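Local coordinates for protein integral membrane indolylacetylinositol arabinosyltransferase EmbC (Mycolicibacterium smegmatis, PDB 7BVE) that probably transfers arabinose in building the arabinan of the mycobacterial cell wall, as a membrane-embedded glycosyltransferase that binds the anti-tuberculosis drug ethambutol, at residues A[148-154]-A[170-176]; A[341-345]-A[367-371]; A[502-506]-A[562-568]. The contacts are given in a common frame with arbitrary orientation. Residue numbers count along the deposited sequence, not the author numbering.

Contact 1: residues A[148-154]-A[170-176]; sequences DKVTGEF and VRGERSG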
ATOM      1  N   ASP A 148      13.880  16.309  35.755  1.00 29.77           N
ATOM      2  CA  ASP A 148      14.083  15.027  36.413  1.00 29.77           C
ATOM      3  C   ASP A 148      13.132  14.802  37.584  1.00 29.77           C
ATOM      4  O   ASP A 148      12.734  13.663  37.841  1.00 29.77           O
ATOM      5  CB  ASP A 148      15.533  14.914  36.870  1.00 29.77           C
ATOM      6  CG  ASP A 148      15.986  16.111  37.664  1.00 29.77           C
ATOM      7  OD1 ASP A 148      15.215  17.082  37.768  1.00 29.77           O
ATOM      8  OD2 ASP A 148      17.118  16.088  38.186  1.00 29.77           O
ATOM      9  N   LYS A 149      12.745  15.862  38.292  1.00 24.68           N
ATOM     10  CA  LYS A 149      11.835  15.693  39.415  1.00 24.68           C
ATOM     11  C   LYS A 149      10.991  16.944  39.628  1.00 24.68           C
ATOM     12  O   LYS A 149      11.450  18.064  39.397  1.00 24.68           O
ATOM     13  CB  LYS A 149      12.602  15.346  40.698  1.00 24.68           C
ATOM     14  CG  LYS A 149      13.580  16.400  41.163  1.00 24.68           C
ATOM     15  CD  LYS A 149      14.245  15.997  42.458  1.00 24.68           C
ATOM     16  CE  LYS A 149      15.204  17.074  42.932  1.00 24.68           C
ATOM     17  NZ  LYS A 149      15.879  16.706  44.207  1.00 24.68           N
ATOM     18  N   VAL A 150       9.746  16.731  40.050  1.00 19.43           N
ATOM     19  CA  VAL A 150       8.868  17.782  40.545  1.00 19.43           C
ATOM     20  C   VAL A 150       8.663  17.537  42.031  1.00 19.43           C
ATOM     21  O   VAL A 150       8.826  16.408  42.503  1.00 19.43           O
ATOM     22  CB  VAL A 150       7.524  17.819  39.796  1.00 19.43           C
ATOM     23  CG1 VAL A 150       7.749  18.110  38.337  1.00 19.43           C
ATOM     24  CG2 VAL A 150       6.791  16.519  39.941  1.00 19.43           C
ATOM     25  N   THR A 151       8.337  18.591  42.772  1.00 17.78           N
ATOM     26  CA  THR A 151       8.306  18.505  44.231  1.00 17.78           C
ATOM     27  C   THR A 151       7.446  19.621  44.803  1.00 17.78           C
ATOM     28  O   THR A 151       7.586  20.778  44.413  1.00 17.78           O
ATOM     29  CB  THR A 151       9.725  18.535  44.812  1.00 17.78           C
ATOM     30  OG1 THR A 151       9.671  18.690  46.236  1.00 17.78           O
ATOM     31  CG2 THR A 151      10.598  19.606  44.183  1.00 17.78           C
ATOM     32  N   GLY A 152       6.535  19.264  45.705  1.00 19.65           N
ATOM     33  CA  GLY A 152       5.752  20.244  46.428  1.00 19.65           C
ATOM     34  C   GLY A 152       5.881  20.068  47.923  1.00 19.65           C
ATOM     35  O   GLY A 152       6.236  19.001  48.403  1.00 19.65           O
ATOM     36  N   GLU A 153       5.582  21.138  48.661  1.00 28.11           N
ATOM     37  CA  GLU A 153       5.748  21.107  50.110  1.00 28.11           C
ATOM     38  C   GLU A 153       4.930  22.159  50.843  1.00 28.11           C
ATOM     39  O   GLU A 153       5.109  23.353  50.604  1.00 28.11           O
ATOM     40  CB  GLU A 153       7.216  21.298  50.483  1.00 28.11           C
ATOM     41  CG  GLU A 153       7.451  21.267  51.978  1.00 28.11           C
ATOM     42  CD  GLU A 153       8.905  21.428  52.350  1.00 28.11           C
ATOM     43  OE1 GLU A 153       9.741  21.577  51.436  1.00 28.11           O
ATOM     44  OE2 GLU A 153       9.207  21.415  53.560  1.00 28.11           O
ATOM     45  N   PHE A 154       4.061  21.738  51.758  1.00 31.57           N
ATOM     46  CA  PHE A 154       3.389  22.643  52.689  1.00 31.57           C
ATOM     47  C   PHE A 154       4.346  22.893  53.848  1.00 31.57           C
ATOM     48  O   PHE A 154       4.550  22.022  54.694  1.00 31.57           O
ATOM     49  CB  PHE A 154       2.074  22.056  53.185  1.00 31.57           C
ATOM     50  CG  PHE A 154       0.976  22.028  52.158  1.00 31.57           C
ATOM     51  CD1 PHE A 154       0.185  23.143  51.937  1.00 31.57           C
ATOM     52  CD2 PHE A 154       0.715  20.880  51.438  1.00 31.57           C
ATOM     53  CE1 PHE A 154      -0.840  23.117  51.014  1.00 31.57           C
ATOM     54  CE2 PHE A 154      -0.307  20.850  50.505  1.00 31.57           C
ATOM     55  CZ  PHE A 154      -1.082  21.975  50.292  1.00 31.57           C
ATOM     56  N   VAL A 170       5.160  17.109  55.509  1.00 38.56           N
ATOM     57  CA  VAL A 170       4.514  16.601  54.293  1.00 38.56           C
ATOM     58  C   VAL A 170       5.029  17.171  52.971  1.00 38.56           C
ATOM     59  O   VAL A 170       5.083  18.386  52.763  1.00 38.56           O
ATOM     60  CB  VAL A 170       2.987  16.798  54.425  1.00 38.56           C
ATOM     61  CG1 VAL A 170       2.666  18.196  54.865  1.00 38.56           C
ATOM     62  CG2 VAL A 170       2.270  16.492  53.118  1.00 38.56           C
ATOM     63  N   ARG A 171       5.444  16.271  52.083  1.00 29.53           N
ATOM     64  CA  ARG A 171       6.008  16.611  50.789  1.00 29.53           C
ATOM     65  C   ARG A 171       5.435  15.653  49.757  1.00 29.53           C
ATOM     66  O   ARG A 171       4.550  14.847  50.049  1.00 29.53           O
ATOM     67  CB  ARG A 171       7.537  16.523  50.799  1.00 29.53           C
ATOM     68  CG  ARG A 171       8.225  17.529  51.694  1.00 29.53           C
ATOM     69  CD  ARG A 171       9.727  17.395  51.646  1.00 29.53           C
ATOM     70  NE  ARG A 171      10.260  17.831  50.362  1.00 29.53           N
ATOM     71  CZ  ARG A 171      11.534  17.720  50.008  1.00 29.53           C
ATOM     72  NH1 ARG A 171      11.930  18.148  48.818  1.00 29.53           N
ATOM     73  NH2 ARG A 171      12.415  17.186  50.844  1.00 29.53           N
ATOM     74  N   GLY A 172       5.955  15.743  48.543  1.00 23.74           N
ATOM     75  CA  GLY A 172       5.598  14.808  47.501  1.00 23.74           C
ATOM     76  C   GLY A 172       6.499  15.005  46.309  1.00 23.74           C
ATOM     77  O   GLY A 172       6.672  16.131  45.850  1.00 23.74           O
ATOM     78  N   GLU A 173       7.085  13.929  45.801  1.00 27.49           N
ATOM     79  CA  GLU A 173       8.010  14.011  44.685  1.00 27.49           C
ATOM     80  C   GLU A 173       7.615  12.991  43.632  1.00 27.49           C
ATOM     81  O   GLU A 173       7.053  11.939  43.937  1.00 27.49           O
ATOM     82  CB  GLU A 173       9.457  13.770  45.125  1.00 27.49           C
ATOM     83  CG  GLU A 173      10.031  14.850  46.019  1.00 27.49           C
ATOM     84  CD  GLU A 173       9.719  14.628  47.483  1.00 27.49           C
ATOM     85  OE1 GLU A 173       9.140  13.576  47.813  1.00 27.49           O
ATOM     86  OE2 GLU A 173      10.049  15.504  48.307  1.00 27.49           O
ATOM     87  N   ARG A 174       7.899  13.324  42.378  1.00 30.27           N
ATOM     88  CA  ARG A 174       7.673  12.417  41.258  1.00 30.27           C
ATOM     89  C   ARG A 174       8.924  12.430  40.393  1.00 30.27           C
ATOM     90  O   ARG A 174       9.279  13.469  39.834  1.00 30.27           O
ATOM     91  CB  ARG A 174       6.446  12.819  40.446  1.00 30.27           C
ATOM     92  CG  ARG A 174       5.133  12.746  41.195  1.00 30.27           C
ATOM     93  CD  ARG A 174       4.785  11.318  41.554  1.00 30.27           C
ATOM     94  NE  ARG A 174       3.447  11.206  42.125  1.00 30.27           N
ATOM     95  CZ  ARG A 174       3.169  11.358  43.415  1.00 30.27           C
ATOM     96  NH1 ARG A 174       4.133  11.643  44.277  1.00 30.27           N
ATOM     97  NH2 ARG A 174       1.923  11.233  43.844  1.00 30.27           N
ATOM     98  N   SER A 175       9.591  11.287  40.287  1.00 38.94           N
ATOM     99  CA  SER A 175      10.835  11.173  39.542  1.00 38.94           C
ATOM    100  C   SER A 175      10.750  10.019  38.553  1.00 38.94           C
ATOM    101  O   SER A 175       9.808   9.225  38.563  1.00 38.94           O
ATOM    102  CB  SER A 175      12.019  10.974  40.489  1.00 38.94           C
ATOM    103  OG  SER A 175      12.156  12.083  41.356  1.00 38.94           O
ATOM    104  N   GLY A 176      11.757   9.935  37.689  1.00 34.75           N
ATOM    105  CA  GLY A 176      11.806   8.871  36.709  1.00 34.75           C
ATOM    106  C   GLY A 176      11.037   9.140  35.440  1.00 34.75           C
ATOM    107  O   GLY A 176      10.914   8.242  34.602  1.00 34.75           O
TER
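This antiparallel strand pair forms one margin of the large sheet in the N-terminal concanavalin-like domain: strand 171-175 is outermost within the chain, and strand 149-155 is held on its other side by strand 140-145. The two directions differ by 172° and the axes approach to 4.9 Å. Val150 and Arg174 form a hydrogen-bonded pair, with Arg174 N to Val150 O at 3.2 Å and a weak return bond from Val150 N to Arg174 O at 3.3 Å. Gly152 and Gly172 form the next one, Gly152 N reaching Gly172 O at 3.1 Å. Val150 and Arg174 share one face, where Val150 is buried and touches Ala145; at the end of the pair Phe154 CB meets Val170 CG1 at 4.3 Å, and both side chains pack on Val126 of the four-stranded sheet. The other face carries Thr151, Glu153, Arg171 and Glu173, whose three charged members make a salt-bridge network. Arg171 NE lies 3.1 Å from Glu173 OE2 and a long 3.9 Å from Glu153 OE1, both oxygens well out of the guanidinium plane, so charge attraction alone acts there. At the guanidinium edge, Arg171 NH1 gives a weak hydrogen bond to Thr151 OG1 at 3.5 Å.

Contact 2: residues A[341-345]-A[367-371]; sequences CWWVI and AAGLF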
ATOM      1  N   CYS A 341      17.754  26.394 -16.923  1.00 15.07           N
ATOM      2  CA  CYS A 341      17.980  24.959 -17.014  1.00 15.07           C
ATOM      3  C   CYS A 341      17.858  24.466 -18.452  1.00 15.07           C
ATOM      4  O   CYS A 341      18.698  23.692 -18.921  1.00 15.07           O
ATOM      5  CB  CYS A 341      16.996  24.246 -16.087  1.00 15.07           C
ATOM      6  SG  CYS A 341      17.211  22.494 -15.885  1.00 15.07           S
ATOM      7  N   TRP A 342      16.859  24.956 -19.194  1.00 15.07           N
ATOM      8  CA  TRP A 342      16.758  24.543 -20.598  1.00 15.07           C
ATOM      9  C   TRP A 342      17.850  25.151 -21.475  1.00 15.07           C
ATOM     10  O   TRP A 342      18.316  24.511 -22.421  1.00 15.07           O
ATOM     11  CB  TRP A 342      15.383  24.879 -21.161  1.00 15.07           C
ATOM     12  CG  TRP A 342      15.304  24.728 -22.657  1.00 15.07           C
ATOM     13  CD1 TRP A 342      15.185  25.743 -23.553  1.00 15.07           C
ATOM     14  CD2 TRP A 342      15.413  23.523 -23.431  1.00 15.07           C
ATOM     15  NE1 TRP A 342      15.182  25.246 -24.829  1.00 15.07           N
ATOM     16  CE2 TRP A 342      15.315  23.888 -24.785  1.00 15.07           C
ATOM     17  CE3 TRP A 342      15.556  22.170 -23.114  1.00 15.07           C
ATOM     18  CZ2 TRP A 342      15.372  22.959 -25.812  1.00 15.07           C
ATOM     19  CZ3 TRP A 342      15.620  21.255 -24.135  1.00 15.07           C
ATOM     20  CH2 TRP A 342      15.503  21.647 -25.468  1.00 15.07           C
ATOM     21  N   TRP A 343      18.288  26.373 -21.182  1.00 15.07           N
ATOM     22  CA  TRP A 343      19.352  26.953 -21.998  1.00 15.07           C
ATOM     23  C   TRP A 343      20.704  26.294 -21.705  1.00 15.07           C
ATOM     24  O   TRP A 343      21.534  26.138 -22.611  1.00 15.07           O
ATOM     25  CB  TRP A 343      19.344  28.474 -21.807  1.00 15.07           C
ATOM     26  CG  TRP A 343      18.200  29.109 -22.608  1.00 15.07           C
ATOM     27  CD1 TRP A 343      16.847  29.033 -22.345  1.00 15.07           C
ATOM     28  CD2 TRP A 343      18.319  29.955 -23.750  1.00 15.07           C
ATOM     29  NE1 TRP A 343      16.130  29.721 -23.276  1.00 15.07           N
ATOM     30  CE2 TRP A 343      17.002  30.308 -24.149  1.00 15.07           C
ATOM     31  CE3 TRP A 343      19.408  30.437 -24.490  1.00 15.07           C
ATOM     32  CZ2 TRP A 343      16.753  31.116 -25.230  1.00 15.07           C
ATOM     33  CZ3 TRP A 343      19.145  31.242 -25.553  1.00 15.07           C
ATOM     34  CH2 TRP A 343      17.828  31.574 -25.914  1.00 15.07           C
ATOM     35  N   VAL A 344      20.899  25.804 -20.477  1.00 15.07           N
ATOM     36  CA  VAL A 344      22.074  24.994 -20.157  1.00 15.07           C
ATOM     37  C   VAL A 344      22.004  23.631 -20.841  1.00 15.07           C
ATOM     38  O   VAL A 344      23.011  23.140 -21.356  1.00 15.07           O
ATOM     39  CB  VAL A 344      22.239  24.878 -18.626  1.00 15.07           C
ATOM     40  CG1 VAL A 344      23.205  23.797 -18.235  1.00 15.07           C
ATOM     41  CG2 VAL A 344      22.768  26.170 -18.066  1.00 15.07           C
ATOM     42  N   ILE A 345      20.816  23.015 -20.898  1.00 18.80           N
ATOM     43  CA  ILE A 345      20.678  21.719 -21.576  1.00 18.80           C
ATOM     44  C   ILE A 345      20.942  21.846 -23.073  1.00 18.80           C
ATOM     45  O   ILE A 345      21.713  21.077 -23.651  1.00 18.80           O
ATOM     46  CB  ILE A 345      19.292  21.102 -21.308  1.00 18.80           C
ATOM     47  CG1 ILE A 345      19.185  20.572 -19.886  1.00 18.80           C
ATOM     48  CG2 ILE A 345      18.972  19.995 -22.287  1.00 18.80           C
ATOM     49  CD1 ILE A 345      17.803  20.126 -19.532  1.00 18.80           C
ATOM     50  N   ALA A 367      14.315  15.917 -26.051  1.00 15.07           N
ATOM     51  CA  ALA A 367      14.926  16.480 -24.859  1.00 15.07           C
ATOM     52  C   ALA A 367      14.060  17.591 -24.282  1.00 15.07           C
ATOM     53  O   ALA A 367      13.848  17.647 -23.064  1.00 15.07           O
ATOM     54  CB  ALA A 367      16.318  17.002 -25.189  1.00 15.07           C
ATOM     55  N   ALA A 368      13.522  18.456 -25.150  1.00 15.07           N
ATOM     56  CA  ALA A 368      12.558  19.458 -24.724  1.00 15.07           C
ATOM     57  C   ALA A 368      11.304  18.834 -24.138  1.00 15.07           C
ATOM     58  O   ALA A 368      10.754  19.339 -23.150  1.00 15.07           O
ATOM     59  CB  ALA A 368      12.204  20.361 -25.903  1.00 15.07           C
ATOM     60  N   GLY A 369      10.868  17.708 -24.692  1.00 15.07           N
ATOM     61  CA  GLY A 369       9.664  17.048 -24.188  1.00 15.07           C
ATOM     62  C   GLY A 369       9.830  16.416 -22.819  1.00 15.07           C
ATOM     63  O   GLY A 369       8.961  16.561 -21.965  1.00 15.07           O
ATOM     64  N   LEU A 370      10.930  15.688 -22.592  1.00 15.07           N
ATOM     65  CA  LEU A 370      11.147  15.119 -21.261  1.00 15.07           C
ATOM     66  C   LEU A 370      11.471  16.188 -20.225  1.00 15.07           C
ATOM     67  O   LEU A 370      11.107  16.040 -19.050  1.00 15.07           O
ATOM     68  CB  LEU A 370      12.239  14.058 -21.288  1.00 15.07           C
ATOM     69  CG  LEU A 370      11.854  12.612 -21.560  1.00 15.07           C
ATOM     70  CD1 LEU A 370      13.082  11.791 -21.742  1.00 15.07           C
ATOM     71  CD2 LEU A 370      11.127  12.113 -20.339  1.00 15.07           C
ATOM     72  N   PHE A 371      12.114  17.287 -20.641  1.00 15.07           N
ATOM     73  CA  PHE A 371      12.307  18.412 -19.735  1.00 15.07           C
ATOM     74  C   PHE A 371      10.977  19.006 -19.291  1.00 15.07           C
ATOM     75  O   PHE A 371      10.763  19.220 -18.097  1.00 15.07           O
ATOM     76  CB  PHE A 371      13.182  19.478 -20.379  1.00 15.07           C
ATOM     77  CG  PHE A 371      13.287  20.717 -19.563  1.00 15.07           C
ATOM     78  CD1 PHE A 371      13.990  20.720 -18.382  1.00 15.07           C
ATOM     79  CD2 PHE A 371      12.658  21.878 -19.968  1.00 15.07           C
ATOM     80  CE1 PHE A 371      14.065  21.848 -17.619  1.00 15.07           C
ATOM     81  CE2 PHE A 371      12.730  23.005 -19.206  1.00 15.07           C
ATOM     82  CZ  PHE A 371      13.440  22.991 -18.033  1.00 15.07           C
TER
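A buried, wholly apolar helix-helix contact joins helices 332-349 and 361-378, two neighbours in the membrane part of the enzyme. The short segments run roughly antiparallel, at 150°, and their axes come no closer than 11.3 Å. This gap is bridged by two large aromatic side chains, Trp342 and Phe371, which each lose 84 Å² to the opposite segment. Phe371 points toward helix 332-349 and lies against three of its residues: Cys341 SG is 3.6 Å from Phe371 CE1, Trp342 CB 3.8 Å from Phe371 CE2, and Ile345 CD1 4.0 Å from Phe371 CD1. Cys341 and Ile345, one turn apart, thus offer adjoining points of support. Cys341 SG also makes a sulfur-aromatic contact, standing obliquely 4.9 Å from the centroid of the Phe371 ring. Both helices belong to the GT-C-type glycosyltransferase region, whose helical bundle adds further neighbours to this pair: Leu393 of helix 385-405 touches Cys341 and Ile345, while Val263 of helix 258-272 touches Trp342 and Ala368. From helix 332-349 the indole of Trp342 crosses to helix 361-378, where alanines leave room for its six-membered ring; Trp342 CH2 sits 3.6 Å from Ala368 CB and Trp342 CZ3 4.4 Å from Ala367 CB. The polar edge of the same indole turns to a third helix, Trp342 NE1 being hydrogen-bonded to Asp260 OD1.

Contact 3: residues A[502-506]-A[562-568]; sequences HIRYS and FLAMMFT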
ATOM      1  N   HIS A 502      10.152   1.375  -0.972  1.00 15.07           N
ATOM      2  CA  HIS A 502       9.016   0.948  -1.780  1.00 15.07           C
ATOM      3  C   HIS A 502       7.771   1.794  -1.553  1.00 15.07           C
ATOM      4  O   HIS A 502       6.841   1.718  -2.355  1.00 15.07           O
ATOM      5  CB  HIS A 502       8.685  -0.516  -1.498  1.00 15.07           C
ATOM      6  CG  HIS A 502       8.187  -0.770  -0.111  1.00 15.07           C
ATOM      7  ND1 HIS A 502       9.030  -0.987   0.956  1.00 15.07           N
ATOM      8  CD2 HIS A 502       6.931  -0.830   0.385  1.00 15.07           C
ATOM      9  CE1 HIS A 502       8.313  -1.177   2.048  1.00 15.07           C
ATOM     10  NE2 HIS A 502       7.037  -1.083   1.729  1.00 15.07           N
ATOM     11  N   ILE A 503       7.729   2.597  -0.487  1.00 15.07           N
ATOM     12  CA  ILE A 503       6.546   3.393  -0.170  1.00 15.07           C
ATOM     13  C   ILE A 503       6.383   4.548  -1.148  1.00 15.07           C
ATOM     14  O   ILE A 503       5.256   4.916  -1.496  1.00 15.07           O
ATOM     15  CB  ILE A 503       6.636   3.847   1.299  1.00 15.07           C
ATOM     16  CG1 ILE A 503       6.520   2.628   2.202  1.00 15.07           C
ATOM     17  CG2 ILE A 503       5.562   4.839   1.674  1.00 15.07           C
ATOM     18  CD1 ILE A 503       6.770   2.905   3.644  1.00 15.07           C
ATOM     19  N   ARG A 504       7.490   5.097  -1.653  1.00 15.07           N
ATOM     20  CA  ARG A 504       7.418   6.132  -2.682  1.00 15.07           C
ATOM     21  C   ARG A 504       6.790   5.601  -3.967  1.00 15.07           C
ATOM     22  O   ARG A 504       5.940   6.261  -4.579  1.00 15.07           O
ATOM     23  CB  ARG A 504       8.817   6.683  -2.940  1.00 15.07           C
ATOM     24  CG  ARG A 504       8.876   7.740  -4.004  1.00 15.07           C
ATOM     25  CD  ARG A 504      10.267   8.306  -4.205  1.00 15.07           C
ATOM     26  NE  ARG A 504      10.704   9.210  -3.149  1.00 15.07           N
ATOM     27  CZ  ARG A 504      11.752   9.006  -2.369  1.00 15.07           C
ATOM     28  NH1 ARG A 504      12.491   7.920  -2.518  1.00 15.07           N
ATOM     29  NH2 ARG A 504      12.070   9.890  -1.443  1.00 15.07           N
ATOM     30  N   TYR A 505       7.135   4.377  -4.345  1.00 15.07           N
ATOM     31  CA  TYR A 505       6.573   3.769  -5.543  1.00 15.07           C
ATOM     32  C   TYR A 505       5.193   3.185  -5.294  1.00 15.07           C
ATOM     33  O   TYR A 505       4.444   2.964  -6.243  1.00 15.07           O
ATOM     34  CB  TYR A 505       7.527   2.702  -6.058  1.00 15.07           C
ATOM     35  CG  TYR A 505       8.831   3.297  -6.506  1.00 15.07           C
ATOM     36  CD1 TYR A 505       8.964   3.847  -7.770  1.00 15.07           C
ATOM     37  CD2 TYR A 505       9.917   3.351  -5.649  1.00 15.07           C
ATOM     38  CE1 TYR A 505      10.148   4.408  -8.173  1.00 15.07           C
ATOM     39  CE2 TYR A 505      11.095   3.911  -6.041  1.00 15.07           C
ATOM     40  CZ  TYR A 505      11.210   4.437  -7.299  1.00 15.07           C
ATOM     41  OH  TYR A 505      12.403   4.995  -7.682  1.00 15.07           O
ATOM     42  N   SER A 506       4.841   2.923  -4.040  1.00 15.07           N
ATOM     43  CA  SER A 506       3.471   2.551  -3.728  1.00 15.07           C
ATOM     44  C   SER A 506       2.556   3.762  -3.794  1.00 15.07           C
ATOM     45  O   SER A 506       1.387   3.642  -4.168  1.00 15.07           O
ATOM     46  CB  SER A 506       3.404   1.903  -2.350  1.00 15.07           C
ATOM     47  OG  SER A 506       4.149   0.700  -2.321  1.00 15.07           O
ATOM     48  N   PHE A 562      19.332   7.622  -8.490  1.00 15.07           N
ATOM     49  CA  PHE A 562      18.293   6.683  -8.049  1.00 15.07           C
ATOM     50  C   PHE A 562      18.686   5.926  -6.787  1.00 15.07           C
ATOM     51  O   PHE A 562      17.840   5.683  -5.922  1.00 15.07           O
ATOM     52  CB  PHE A 562      17.957   5.669  -9.136  1.00 15.07           C
ATOM     53  CG  PHE A 562      16.939   6.135 -10.115  1.00 15.07           C
ATOM     54  CD1 PHE A 562      15.600   6.173  -9.758  1.00 15.07           C
ATOM     55  CD2 PHE A 562      17.290   6.467 -11.408  1.00 15.07           C
ATOM     56  CE1 PHE A 562      14.642   6.570 -10.647  1.00 15.07           C
ATOM     57  CE2 PHE A 562      16.339   6.866 -12.310  1.00 15.07           C
ATOM     58  CZ  PHE A 562      15.011   6.917 -11.934  1.00 15.07           C
ATOM     59  N   LEU A 563      19.952   5.526  -6.665  1.00 15.07           N
ATOM     60  CA  LEU A 563      20.338   4.779  -5.469  1.00 15.07           C
ATOM     61  C   LEU A 563      20.467   5.681  -4.250  1.00 15.07           C
ATOM     62  O   LEU A 563      20.173   5.258  -3.131  1.00 15.07           O
ATOM     63  CB  LEU A 563      21.639   4.020  -5.695  1.00 15.07           C
ATOM     64  CG  LEU A 563      21.545   2.828  -6.638  1.00 15.07           C
ATOM     65  CD1 LEU A 563      22.915   2.231  -6.850  1.00 15.07           C
ATOM     66  CD2 LEU A 563      20.591   1.801  -6.077  1.00 15.07           C
ATOM     67  N   ALA A 564      20.912   6.919  -4.437  1.00 15.07           N
ATOM     68  CA  ALA A 564      21.083   7.815  -3.304  1.00 15.07           C
ATOM     69  C   ALA A 564      19.763   8.367  -2.805  1.00 15.07           C
ATOM     70  O   ALA A 564      19.678   8.766  -1.644  1.00 15.07           O
ATOM     71  CB  ALA A 564      22.013   8.964  -3.680  1.00 15.07           C
ATOM     72  N   MET A 565      18.740   8.392  -3.642  1.00 15.32           N
ATOM     73  CA  MET A 565      17.444   8.903  -3.219  1.00 15.32           C
ATOM     74  C   MET A 565      16.734   7.980  -2.155  1.00 15.32           C
ATOM     75  O   MET A 565      15.723   8.372  -1.576  1.00 15.32           O
ATOM     76  CB  MET A 565      16.589   9.099  -4.470  1.00 15.32           C
ATOM     77  CG  MET A 565      15.350   9.960  -4.322  1.00 15.32           C
ATOM     78  SD  MET A 565      14.444  10.064  -5.868  1.00 15.32           S
ATOM     79  CE  MET A 565      13.896   8.370  -6.012  1.00 15.32           C
ATOM     80  N   MET A 566      17.205   6.785  -1.811  1.00 15.61           N
ATOM     81  CA  MET A 566      16.528   5.965  -0.810  1.00 15.61           C
ATOM     82  C   MET A 566      16.881   6.343   0.618  1.00 15.61           C
ATOM     83  O   MET A 566      16.264   5.817   1.544  1.00 15.61           O
ATOM     84  CB  MET A 566      16.834   4.480  -0.999  1.00 15.61           C
ATOM     85  CG  MET A 566      18.262   4.094  -0.718  1.00 15.61           C
ATOM     86  SD  MET A 566      18.570   2.324  -0.831  1.00 15.61           S
ATOM     87  CE  MET A 566      18.409   2.043  -2.586  1.00 15.61           C
ATOM     88  N   PHE A 567      17.854   7.226   0.828  1.00 15.64           N
ATOM     89  CA  PHE A 567      18.271   7.627   2.163  1.00 15.64           C
ATOM     90  C   PHE A 567      17.652   8.948   2.595  1.00 15.64           C
ATOM     91  O   PHE A 567      18.246   9.675   3.391  1.00 15.64           O
ATOM     92  CB  PHE A 567      19.792   7.706   2.244  1.00 15.64           C
ATOM     93  CG  PHE A 567      20.470   6.383   2.118  1.00 15.64           C
ATOM     94  CD1 PHE A 567      20.515   5.511   3.190  1.00 15.64           C
ATOM     95  CD2 PHE A 567      21.076   6.014   0.938  1.00 15.64           C
ATOM     96  CE1 PHE A 567      21.139   4.291   3.080  1.00 15.64           C
ATOM     97  CE2 PHE A 567      21.703   4.794   0.822  1.00 15.64           C
ATOM     98  CZ  PHE A 567      21.733   3.933   1.897  1.00 15.64           C
ATOM     99  N   THR A 568      16.512   9.269   2.097  1.00 15.07           N
ATOM    100  CA  THR A 568      15.780  10.444   2.530  1.00 15.07           C
ATOM    101  C   THR A 568      14.782  10.064   3.618  1.00 15.07           C
ATOM    102  O   THR A 568      14.251   8.952   3.611  1.00 15.07           O
ATOM    103  CB  THR A 568      15.039  11.083   1.355  1.00 15.07           C
ATOM    104  OG1 THR A 568      14.067  10.167   0.847  1.00 15.07           O
ATOM    105  CG2 THR A 568      16.006  11.425   0.250  1.00 15.07           C
TER
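Arg504 lays one face of its guanidinium over the side chain of Met565, with CG of the methionine above that face and Met565 CE 3.8 Å from Arg504 NH1. In this GT-C-type membrane region the contact joins the short helix 502-508 to segment 562-568, which begins within helix 548-564. Arg504 provides most of the join: its side chain is extended through chi1 and chi2, has 77 Å² of its surface covered by segment 562-568 and carries both hydrogen bonds across the gap. One, from Arg504 NH1 to Met565 O at 3.4 Å, is weak; the other comes from NH2. Further partners hold the buried charge, with Glu501 making a salt bridge to NH1 and the backbone O of Trp572 accepting from NE. Trp572 lines the ethambutol pocket, so Arg504 ties both segments to a drug-binding residue while its own side chain stays about 11 Å from the ligand. Beside it, Tyr505 brings its hydroxyl close to Phe562 and Met565: Tyr505 OH is 4.0 Å from Phe562 CD1, at the ring edge, and 4.1 Å from Met565 CE. The dimer interface is close by, for Ser506 packs on Ser506 of the second subunit. The stronger of the two hydrogen bonds runs from Arg504 NH2 to Thr568 OG1 at 3.1 Å, the hydroxyl oxygen lying near the guanidinium plane.

Overall arrangement
From the N terminus, contact 1 closes first, pairing strands across the 15 residues between its segments in the concanavalin-like domain. Farther along, in the GT-C-type region, contact 2 closes a 21-residue connection between two helices and contact 3 a much longer one of 55 residues, mostly helical, that brings helix 502-508 against segment 562-568. The three loops follow in series; none encloses or crosses another. Contacts 2 and 3 share the GT-C-type region, their centres about 25 Å apart, with contact 3 nearer the drug. Contact 1 lies about 67 Å from contact 2, centre to centre, across the middle of the chain.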